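Local coordinates for protein uracil-dna glycosylase (Deinococcus radiodurans, PDB 4UQM) that belongs to the uracil-DNA glycosylase superfamily of alpha/beta proteins and is held here in complex with DNA, at residues L145-R148 with N153-Q156; Q49-Y54 with P58-V63; D83-P88 with L94-R99. The protein carries 1 engineered substitution. One frame throughout, in Å; residues are numbered along the deposited sequence.

Interaction 1. Residues L145-R148 with N153-Q156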
loop_
_atom_site.group_PDB
_atom_site.type_symbol
_atom_site.label_atom_id
_atom_site.label_comp_id
_atom_site.label_asym_id
_atom_site.label_seq_id
_atom_site.Cartn_x
_atom_site.Cartn_y
_atom_site.Cartn_z
ATOM N N LEU A 145 -7.963 -0.181 -4.797
ATOM C CA LEU A 145 -8.170 -0.777 -3.471
ATOM C C LEU A 145 -9.146 -1.924 -3.390
ATOM O O LEU A 145 -9.384 -2.498 -2.299
ATOM C CB LEU A 145 -8.545 0.326 -2.476
ATOM C CG LEU A 145 -7.443 1.387 -2.236
ATOM C CD1 LEU A 145 -7.938 2.313 -1.150
ATOM C CD2 LEU A 145 -6.132 0.773 -1.734
ATOM N N THR A 146 -9.667 -2.340 -4.558
ATOM C CA THR A 146 -10.487 -3.569 -4.627
ATOM C C THR A 146 -10.155 -4.304 -5.931
ATOM O O THR A 146 -9.529 -3.734 -6.847
ATOM C CB THR A 146 -11.995 -3.223 -4.625
ATOM O OG1 THR A 146 -12.306 -2.293 -5.666
ATOM C CG2 THR A 146 -12.459 -2.671 -3.273
ATOM N N VAL A 147 -10.566 -5.558 -6.012
ATOM C CA VAL A 147 -10.353 -6.387 -7.196
ATOM C C VAL A 147 -11.391 -7.483 -7.244
ATOM O O VAL A 147 -11.870 -7.957 -6.221
ATOM C CB VAL A 147 -8.937 -6.983 -7.160
ATOM C CG1 VAL A 147 -8.732 -7.927 -5.975
ATOM C CG2 VAL A 147 -8.588 -7.672 -8.471
ATOM N N ARG A 148 -11.810 -7.842 -8.440
ATOM C CA ARG A 148 -12.674 -9.015 -8.631
ATOM C C ARG A 148 -11.848 -10.294 -8.513
ATOM O O ARG A 148 -10.694 -10.368 -9.007
ATOM C CB ARG A 148 -13.342 -8.924 -10.013
ATOM C CG ARG A 148 -14.527 -9.810 -10.237
ATOM C CD ARG A 148 -15.032 -9.607 -11.659
ATOM N NE ARG A 148 -15.352 -8.217 -12.097
ATOM C CZ ARG A 148 -15.533 -7.830 -13.350
ATOM N NH1 ARG A 148 -15.459 -8.679 -14.358
ATOM N NH2 ARG A 148 -15.814 -6.598 -13.631
ATOM N N ASN A 153 -6.191 -6.445 -11.606
ATOM C CA ASN A 153 -6.437 -5.094 -12.130
ATOM C C ASN A 153 -7.831 -4.936 -12.752
ATOM O O ASN A 153 -8.080 -4.019 -13.505
ATOM C CB ASN A 153 -5.354 -4.656 -13.128
ATOM C CG ASN A 153 -4.697 -3.383 -12.730
ATOM O OD1 ASN A 153 -4.839 -2.937 -11.611
ATOM N ND2 ASN A 153 -3.947 -2.787 -13.635
ATOM N N SER A 154 -8.765 -5.826 -12.364
ATOM C CA SER A 154 -10.139 -5.753 -12.844
ATOM C C SER A 154 -10.909 -4.532 -12.411
ATOM O O SER A 154 -11.896 -4.167 -13.059
ATOM C CB SER A 154 -10.920 -6.990 -12.433
ATOM O OG SER A 154 -10.711 -7.363 -11.078
ATOM N N HIS A 155 -10.457 -3.869 -11.340
ATOM C CA HIS A 155 -11.065 -2.600 -10.940
ATOM C C HIS A 155 -10.236 -1.372 -11.249
ATOM O O HIS A 155 -10.468 -0.309 -10.724
ATOM C CB HIS A 155 -11.460 -2.610 -9.463
ATOM C CG HIS A 155 -12.637 -3.473 -9.178
ATOM N ND1 HIS A 155 -13.149 -3.623 -7.901
ATOM C CD2 HIS A 155 -13.424 -4.219 -9.981
ATOM C CE1 HIS A 155 -14.212 -4.405 -7.952
ATOM N NE2 HIS A 155 -14.395 -4.791 -9.199
ATOM N N GLN A 156 -9.230 -1.531 -12.120
ATOM C CA GLN A 156 -8.504 -0.382 -12.651
ATOM C C GLN A 156 -9.445 0.541 -13.423
ATOM O O GLN A 156 -10.352 0.088 -14.112
ATOM C CB GLN A 156 -7.296 -0.880 -13.485
ATOM C CG GLN A 156 -6.319 0.171 -13.972
ATOM C CD GLN A 156 -6.831 0.964 -15.115
ATOM O OE1 GLN A 156 -7.628 0.485 -15.928
ATOM N NE2 GLN A 156 -6.394 2.200 -15.197
HETATM O O HOH W 1 -8.434 -4.348 -9.356
#

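Interaction 2. Residues Q49-Y54 with P58-V63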
loop_
_atom_site.group_PDB
_atom_site.type_symbol
_atom_site.label_atom_id
_atom_site.label_comp_id
_atom_site.label_asym_id
_atom_site.label_seq_id
_atom_site.Cartn_x
_atom_site.Cartn_y
_atom_site.Cartn_z
ATOM N N GLN A 49 -22.488 -2.681 -6.937
ATOM C CA GLN A 49 -22.933 -3.590 -8.002
ATOM C C GLN A 49 -21.986 -4.756 -8.161
ATOM O O GLN A 49 -22.411 -5.925 -8.306
ATOM C CB GLN A 49 -23.057 -2.842 -9.339
ATOM C CG GLN A 49 -24.330 -2.067 -9.551
ATOM C CD GLN A 49 -25.505 -3.019 -9.824
ATOM O OE1 GLN A 49 -25.320 -4.223 -10.003
ATOM N NE2 GLN A 49 -26.660 -2.505 -9.810
ATOM N N GLU A 50 -20.696 -4.445 -8.124
ATOM C CA GLU A 50 -19.702 -5.505 -8.250
ATOM C C GLU A 50 -19.794 -6.539 -7.114
ATOM O O GLU A 50 -19.720 -7.755 -7.335
ATOM C CB GLU A 50 -18.282 -4.939 -8.318
ATOM C CG GLU A 50 -17.956 -4.284 -9.654
ATOM C CD GLU A 50 -17.502 -5.315 -10.696
ATOM O OE1 GLU A 50 -16.536 -6.022 -10.426
ATOM O OE2 GLU A 50 -18.157 -5.479 -11.760
ATOM N N ARG A 51 -19.999 -6.050 -5.892
ATOM C CA ARG A 51 -20.161 -6.968 -4.736
ATOM C C ARG A 51 -21.442 -7.799 -4.806
ATOM O O ARG A 51 -21.511 -8.951 -4.292
ATOM C CB ARG A 51 -20.046 -6.227 -3.406
ATOM C CG ARG A 51 -18.651 -5.744 -3.115
ATOM C CD ARG A 51 -18.527 -5.168 -1.717
ATOM N NE ARG A 51 -17.191 -4.613 -1.478
ATOM C CZ ARG A 51 -16.058 -5.318 -1.203
ATOM N NH1 ARG A 51 -16.019 -6.646 -1.091
ATOM N NH2 ARG A 51 -14.912 -4.662 -1.090
ATOM N N LYS A 52 -22.458 -7.256 -5.472
ATOM C CA LYS A 52 -23.698 -7.991 -5.707
ATOM C C LYS A 52 -23.482 -9.142 -6.676
ATOM O O LYS A 52 -24.024 -10.236 -6.475
ATOM C CB LYS A 52 -24.760 -7.033 -6.239
ATOM C CG LYS A 52 -26.072 -7.648 -6.665
ATOM C CD LYS A 52 -26.997 -6.547 -7.227
ATOM C CE LYS A 52 -28.311 -7.065 -7.779
ATOM N NZ LYS A 52 -28.835 -6.076 -8.748
ATOM N N GLU A 53 -22.704 -8.898 -7.728
ATOM C CA GLU A 53 -22.621 -9.846 -8.851
ATOM C C GLU A 53 -21.414 -10.740 -8.808
ATOM O O GLU A 53 -21.386 -11.721 -9.508
ATOM C CB GLU A 53 -22.676 -9.111 -10.197
ATOM C CG GLU A 53 -23.958 -8.311 -10.441
ATOM C CD GLU A 53 -25.201 -9.172 -10.531
ATOM O OE1 GLU A 53 -25.026 -10.386 -10.585
ATOM O OE2 GLU A 53 -26.314 -8.630 -10.604
ATOM N N TYR A 54 -20.380 -10.358 -8.043
ATOM C CA TYR A 54 -19.089 -11.095 -7.997
ATOM C C TYR A 54 -18.555 -11.178 -6.611
ATOM O O TYR A 54 -19.075 -10.537 -5.731
ATOM C CB TYR A 54 -18.072 -10.334 -8.810
ATOM C CG TYR A 54 -18.372 -10.205 -10.270
ATOM C CD1 TYR A 54 -18.263 -11.321 -11.094
ATOM C CD2 TYR A 54 -18.667 -8.975 -10.843
ATOM C CE1 TYR A 54 -18.467 -11.211 -12.474
ATOM C CE2 TYR A 54 -18.866 -8.856 -12.218
ATOM C CZ TYR A 54 -18.760 -9.959 -13.028
ATOM O OH TYR A 54 -18.943 -9.851 -14.427
ATOM N N PRO A 58 -10.475 -6.802 -1.085
ATOM C CA PRO A 58 -10.700 -7.501 0.170
ATOM C C PRO A 58 -12.158 -7.314 0.622
ATOM O O PRO A 58 -12.915 -6.600 -0.006
ATOM C CB PRO A 58 -9.785 -6.740 1.133
ATOM C CG PRO A 58 -9.841 -5.324 0.599
ATOM C CD PRO A 58 -9.837 -5.506 -0.901
ATOM N N PRO A 59 -12.533 -7.961 1.715
ATOM C CA PRO A 59 -13.863 -7.699 2.302
ATOM C C PRO A 59 -14.067 -6.207 2.534
ATOM O O PRO A 59 -13.103 -5.450 2.846
ATOM C CB PRO A 59 -13.816 -8.470 3.623
ATOM C CG PRO A 59 -12.827 -9.603 3.342
ATOM C CD PRO A 59 -11.791 -8.950 2.510
ATOM N N ALA A 60 -15.312 -5.749 2.359
ATOM C CA ALA A 60 -15.570 -4.315 2.431
ATOM C C ALA A 60 -15.092 -3.674 3.761
ATOM O O ALA A 60 -14.544 -2.577 3.716
ATOM C CB ALA A 60 -17.043 -4.015 2.181
ATOM N N PRO A 61 -15.252 -4.358 4.918
ATOM C CA PRO A 61 -14.745 -3.737 6.146
ATOM C C PRO A 61 -13.257 -3.482 6.181
ATOM O O PRO A 61 -12.800 -2.774 7.071
ATOM C CB PRO A 61 -15.169 -4.738 7.230
ATOM C CG PRO A 61 -16.392 -5.429 6.628
ATOM C CD PRO A 61 -15.980 -5.622 5.214
ATOM N N ASP A 62 -12.500 -4.115 5.266
ATOM C CA ASP A 62 -11.061 -4.049 5.310
ATOM C C ASP A 62 -10.469 -3.101 4.263
ATOM O O ASP A 62 -9.251 -2.827 4.277
ATOM C CB ASP A 62 -10.464 -5.445 5.048
ATOM C CG ASP A 62 -10.831 -6.419 6.077
ATOM O OD1 ASP A 62 -11.032 -6.038 7.231
ATOM O OD2 ASP A 62 -10.950 -7.619 5.753
ATOM N N VAL A 63 -11.288 -2.570 3.346
ATOM C CA VAL A 63 -10.751 -1.835 2.217
ATOM C C VAL A 63 -9.845 -0.701 2.620
ATOM O O VAL A 63 -8.816 -0.457 1.957
ATOM C CB VAL A 63 -11.907 -1.336 1.301
ATOM C CG1 VAL A 63 -11.464 -0.281 0.283
ATOM C CG2 VAL A 63 -12.539 -2.494 0.570
#

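Interaction 3. Residues D83-P88 with L94-R99. With nucleotides of chain B.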
loop_
_atom_site.group_PDB
_atom_site.type_symbol
_atom_site.label_atom_id
_atom_site.label_comp_id
_atom_site.label_asym_id
_atom_site.label_seq_id
_atom_site.Cartn_x
_atom_site.Cartn_y
_atom_site.Cartn_z
ATOM N N ASP A 83 -2.825 -3.466 -7.042
ATOM C CA ASP A 83 -4.188 -3.717 -6.595
ATOM C C ASP A 83 -4.123 -4.900 -5.651
ATOM O O ASP A 83 -3.070 -5.547 -5.501
ATOM C CB ASP A 83 -5.176 -3.918 -7.791
ATOM C CG ASP A 83 -4.992 -5.206 -8.561
ATOM O OD1 ASP A 83 -3.881 -5.682 -8.807
ATOM O OD2 ASP A 83 -6.046 -5.806 -8.941
ATOM N N PRO A 84 -5.192 -5.182 -4.913
ATOM C CA PRO A 84 -5.093 -6.197 -3.875
ATOM C C PRO A 84 -4.887 -7.589 -4.412
ATOM O O PRO A 84 -5.254 -7.916 -5.572
ATOM C CB PRO A 84 -6.434 -6.115 -3.148
ATOM C CG PRO A 84 -6.951 -4.757 -3.456
ATOM C CD PRO A 84 -6.485 -4.495 -4.872
ATOM N N TYR A 85 -4.382 -8.494 -3.582
ATOM C CA TYR A 85 -4.360 -9.903 -3.966
ATOM C C TYR A 85 -5.811 -10.341 -4.323
ATOM O O TYR A 85 -6.789 -9.887 -3.688
ATOM C CB TYR A 85 -3.992 -10.806 -2.788
ATOM C CG TYR A 85 -2.569 -10.734 -2.329
ATOM C CD1 TYR A 85 -1.506 -11.031 -3.179
ATOM C CD2 TYR A 85 -2.281 -10.352 -1.010
ATOM C CE1 TYR A 85 -0.181 -10.988 -2.714
ATOM C CE2 TYR A 85 -0.989 -10.365 -0.535
ATOM C CZ TYR A 85 0.061 -10.647 -1.407
ATOM O OH TYR A 85 1.410 -10.625 -1.009
ATOM N N HIS A 86 -5.945 -11.240 -5.280
ATOM C CA HIS A 86 -7.237 -11.542 -5.882
ATOM C C HIS A 86 -7.657 -12.970 -5.673
ATOM O O HIS A 86 -8.607 -13.464 -6.338
ATOM C CB HIS A 86 -7.261 -11.161 -7.369
ATOM C CG HIS A 86 -6.277 -11.888 -8.223
ATOM N ND1 HIS A 86 -5.224 -11.225 -8.794
ATOM C CD2 HIS A 86 -6.092 -13.202 -8.491
ATOM C CE1 HIS A 86 -4.458 -12.088 -9.434
ATOM N NE2 HIS A 86 -4.950 -13.299 -9.268
ATOM N N GLY A 87 -7.045 -13.643 -4.701
ATOM C CA GLY A 87 -7.480 -14.992 -4.310
ATOM C C GLY A 87 -8.156 -15.015 -2.932
ATOM O O GLY A 87 -8.081 -14.044 -2.146
ATOM N N PRO A 88 -8.817 -16.130 -2.594
ATOM C CA PRO A 88 -9.592 -16.101 -1.367
ATOM C C PRO A 88 -8.725 -15.970 -0.101
ATOM O O PRO A 88 -7.667 -16.559 -0.038
ATOM C CB PRO A 88 -10.360 -17.434 -1.396
ATOM C CG PRO A 88 -9.644 -18.285 -2.386
ATOM C CD PRO A 88 -9.096 -17.327 -3.398
ATOM N N LEU A 94 -4.039 -4.213 3.845
ATOM C CA LEU A 94 -2.640 -3.759 3.953
ATOM C C LEU A 94 -1.933 -4.429 2.792
ATOM O O LEU A 94 -1.867 -5.636 2.733
ATOM C CB LEU A 94 -1.975 -4.234 5.262
ATOM C CG LEU A 94 -2.500 -3.761 6.592
ATOM C CD1 LEU A 94 -1.590 -4.296 7.684
ATOM C CD2 LEU A 94 -2.534 -2.282 6.569
ATOM N N SER A 95 -1.455 -3.619 1.839
ATOM C CA SER A 95 -0.894 -4.192 0.635
ATOM C C SER A 95 0.200 -5.203 0.935
ATOM O O SER A 95 1.075 -4.988 1.784
ATOM C CB SER A 95 -0.425 -3.131 -0.341
ATOM O OG SER A 95 0.687 -2.374 0.131
ATOM N N PHE A 96 0.145 -6.301 0.186
ATOM C CA PHE A 96 1.082 -7.419 0.260
ATOM C C PHE A 96 0.960 -8.329 1.454
ATOM O O PHE A 96 1.547 -9.425 1.442
ATOM C CB PHE A 96 2.525 -6.954 0.083
ATOM C CG PHE A 96 2.729 -6.199 -1.207
ATOM C CD1 PHE A 96 2.806 -6.925 -2.410
ATOM C CD2 PHE A 96 2.719 -4.820 -1.303
ATOM C CE1 PHE A 96 2.899 -6.292 -3.616
ATOM C CE2 PHE A 96 2.817 -4.186 -2.539
ATOM C CZ PHE A 96 2.906 -4.926 -3.716
ATOM N N SER A 97 0.213 -7.920 2.489
ATOM C CA SER A 97 0.128 -8.688 3.730
ATOM C C SER A 97 -0.922 -9.812 3.635
ATOM O O SER A 97 -1.949 -9.695 2.967
ATOM C CB SER A 97 -0.270 -7.761 4.862
ATOM O OG SER A 97 -0.221 -8.338 6.147
ATOM N N VAL A 98 -0.674 -10.890 4.358
ATOM C CA VAL A 98 -1.699 -11.892 4.607
ATOM C C VAL A 98 -1.773 -12.151 6.103
ATOM O O VAL A 98 -0.793 -11.981 6.850
ATOM C CB VAL A 98 -1.466 -13.199 3.800
ATOM C CG1 VAL A 98 -1.604 -12.930 2.324
ATOM C CG2 VAL A 98 -0.120 -13.845 4.054
ATOM N N ARG A 99 -2.940 -12.634 6.522
ATOM C CA ARG A 99 -3.211 -12.880 7.939
ATOM C C ARG A 99 -2.413 -14.055 8.471
ATOM O O ARG A 99 -1.987 -14.905 7.709
ATOM C CB ARG A 99 -4.712 -13.041 8.194
ATOM C CG ARG A 99 -5.506 -11.768 7.868
ATOM C CD ARG A 99 -5.306 -10.725 8.920
ATOM N NE ARG A 99 -6.025 -9.454 8.715
ATOM C CZ ARG A 99 -7.324 -9.224 8.916
ATOM N NH1 ARG A 99 -8.156 -10.200 9.256
ATOM N NH2 ARG A 99 -7.807 -7.995 8.727
ATOM P P DA B 8 -3.883 -16.927 -9.351
ATOM O OP1 DA B 8 -4.797 -17.844 -8.625
ATOM O OP2 DA B 8 -4.366 -15.759 -10.142
ATOM O "O5'" DA B 8 -2.596 -16.539 -8.495
ATOM C "C5'" DA B 8 -1.795 -15.466 -8.981
ATOM C "C4'" DA B 8 -0.409 -15.515 -8.384
ATOM O "O4'" DA B 8 0.396 -16.504 -9.068
ATOM C "C3'" DA B 8 0.322 -14.188 -8.541
ATOM O "O3'" DA B 8 1.144 -13.907 -7.418
ATOM C "C2'" DA B 8 1.200 -14.384 -9.756
ATOM C "C1'" DA B 8 1.453 -15.882 -9.782
ATOM N N9 DA B 8 1.477 -16.430 -11.140
ATOM C C8 DA B 8 2.407 -17.295 -11.663
ATOM N N7 DA B 8 2.211 -17.576 -12.928
ATOM C C5 DA B 8 1.089 -16.834 -13.267
ATOM C C6 DA B 8 0.388 -16.677 -14.477
ATOM N N6 DA B 8 0.713 -17.313 -15.608
ATOM N N1 DA B 8 -0.693 -15.867 -14.478
ATOM C C2 DA B 8 -1.009 -15.218 -13.348
ATOM N N3 DA B 8 -0.421 -15.275 -12.153
ATOM C C4 DA B 8 0.637 -16.108 -12.181
#

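Interaction 1. Residues L145-R148 with N153-Q156
His155 meets Thr146 side chain to side chain. ND1 of the imidazole and OG1 of the threonine lie 2.7 Å apart in a hydrogen bond, and the hydroxyl sits at the edge of the ring, in its plane. It reaches that edge because chi1 of Thr146, 54°, tucks OG1 between the backbone N and the carbonyl carbon. The same oxygen is also bonded to Trp160 NE1, while His155 NE2 is bonded to Glu50 OE1 of helix 38-53. With both nitrogens engaged, the rotation of the imidazole is fixed. One face of the ring is crossed by the backbone of Val147 and Arg148, with Arg148 N 4.1 Å above the plane of the His155 ring and over its centre.

The two segments form a compact return of the chain: residues 153-156 make a type I beta turn, and it folds back against strand 147-148, which pairs antiparallel with strand 56-57. Ser154 supplies a second link. Its OG accepts a hydrogen bond from Arg148 N at 2.9 Å, with an N-H...O angle of 145°, and is also hydrogen-bonded to the carbonyl of Gln151. Around this hydroxyl the packing is close, with Arg148 CB 3.2 Å and Val147 CG2 3.4 Å from Ser154 OG. A water donates to Thr146 O and accepts from His155 N, bridging the two backbones. The side chain of Arg148 starts out extended, then bends at chi3 (-54°), and its NE forms a salt bridge with Glu50 OE1 while Tyr54 makes a cation-pi contact with it.

Interaction 2. Residues Q49-Y54 with P58-V63
Arg51 faces Pro58 end-on, with both terminal nitrogens of its guanidinium converging on one carbonyl oxygen. NH2 makes the straighter bond to Pro58 O, at 3.0 Å and an N-H...O angle of 156°, approaching nearly in line with the C=O bond. The partner bond from Arg51 NH1 to Pro58 O is longer, 3.3 Å, and more bent, and this donor is tilted from the carbonyl plane. Seen from the arginine, the oxygen lies at the edge of the guanidinium, close to its plane.

The flat group is placed by a side chain that leaves helix 38-53 near its C-terminal end and runs extended from CG to NE, so that it spans a distance the backbones leave wide: the nearest CA atoms, those of Arg51 and Ala60, are 8.9 Å apart. At the far end, chi4 of -78° turns the guanidinium against the chain behind it, and Ala60 lies over one of its faces. Ala60 N stands 3.3 Å above the guanidinium plane, toward the rim, and the methyl CB is 3.7 Å from Arg51 NE. Val63 comes in obliquely, its CG2 3.6 Å from Arg51 NH2.

The receiving loop follows strand 56-57 and begins with a cis peptide before Pro58. Beyond Pro59 the chain curls, with Asp62 N bonded to Pro59 O, and this brings Ala60 and Val63 to the same guanidinium. A weak bond from Arg51 NH1 to Ile56 O reaches back to strand 56-57.

Chemically, a charged donor is matched here with a neutral backbone acceptor. The two converging N-H groups would probably polarise the Pro58 carbonyl, and the contact thus ties the helix end to the loop by a charge-assisted bond, with the carbonyl in place of a carboxylate.

Interaction 3. Residues D83-P88 with L94-R99
Tyr85 OH donates to Phe96 O at 2.7 Å, the single hydrogen bond between these two loop segments. The hydroxyl stands above the carbonyl plane, with a C=O...O angle of 112°, so the oxygen is approached from its flank. Phe96 O and Ser97 O both lie at the edge of the tyrosine ring, near its plane; CE2 of Tyr85 is 3.7 Å from Ser97 O. Val98 CG1, 3.9 Å from Tyr85 CE2, adds an apolar contact.

What presents the carbonyl is a type II beta turn from Leu94 to Ser97, closed by Ser97 N to Leu94 O. Phe96 occupies its third position with a positive phi of 74°, and its ring, which has Tyr85 OH near its edge, meets Trp183 edge-to-face. Next to the tyrosine, His86 points to the DNA: its NE2 donates to OP2 of DA8 of chain B at 2.7 Å with an N-H...O angle of 163°, the phosphate oxygen lying in the ring plane. Asp83 to His86 belong to the GQDPYH motif of family 1 uracil-DNA glycosylases.

In the chain both segments lie between strand 77-81 and helix 106-118. Tyr85 rests on Leu108 and Phe96 on Ile111 of that helix, Ser95 bonds through its backbone to Leu140 of strand 138-142, and His86 packs on Val147 of strand 147-148.

Overall arrangement
Along the chain interaction 2 comes first, then interaction 3, then interaction 1, yet in space their centres are only 10 to 14 Å apart. Interaction 1 includes strand 147-148, whose antiparallel partner 56-57 lies between the two segments of interaction 2 in the chain, and Glu50 of helix 38-53 links the two contacts. Interaction 3 lies beyond the end of strand 77-81 of the four-stranded parallel sheet and joins interaction 1 through Asn153 N and Asp83 OD2, 2.7 Å apart. Pro58 and Pro84 pack together where interactions 2 and 3 meet. The DNA-contacting loop 83-88 is thus connected through residues 145-156 to the helix 38-53 region.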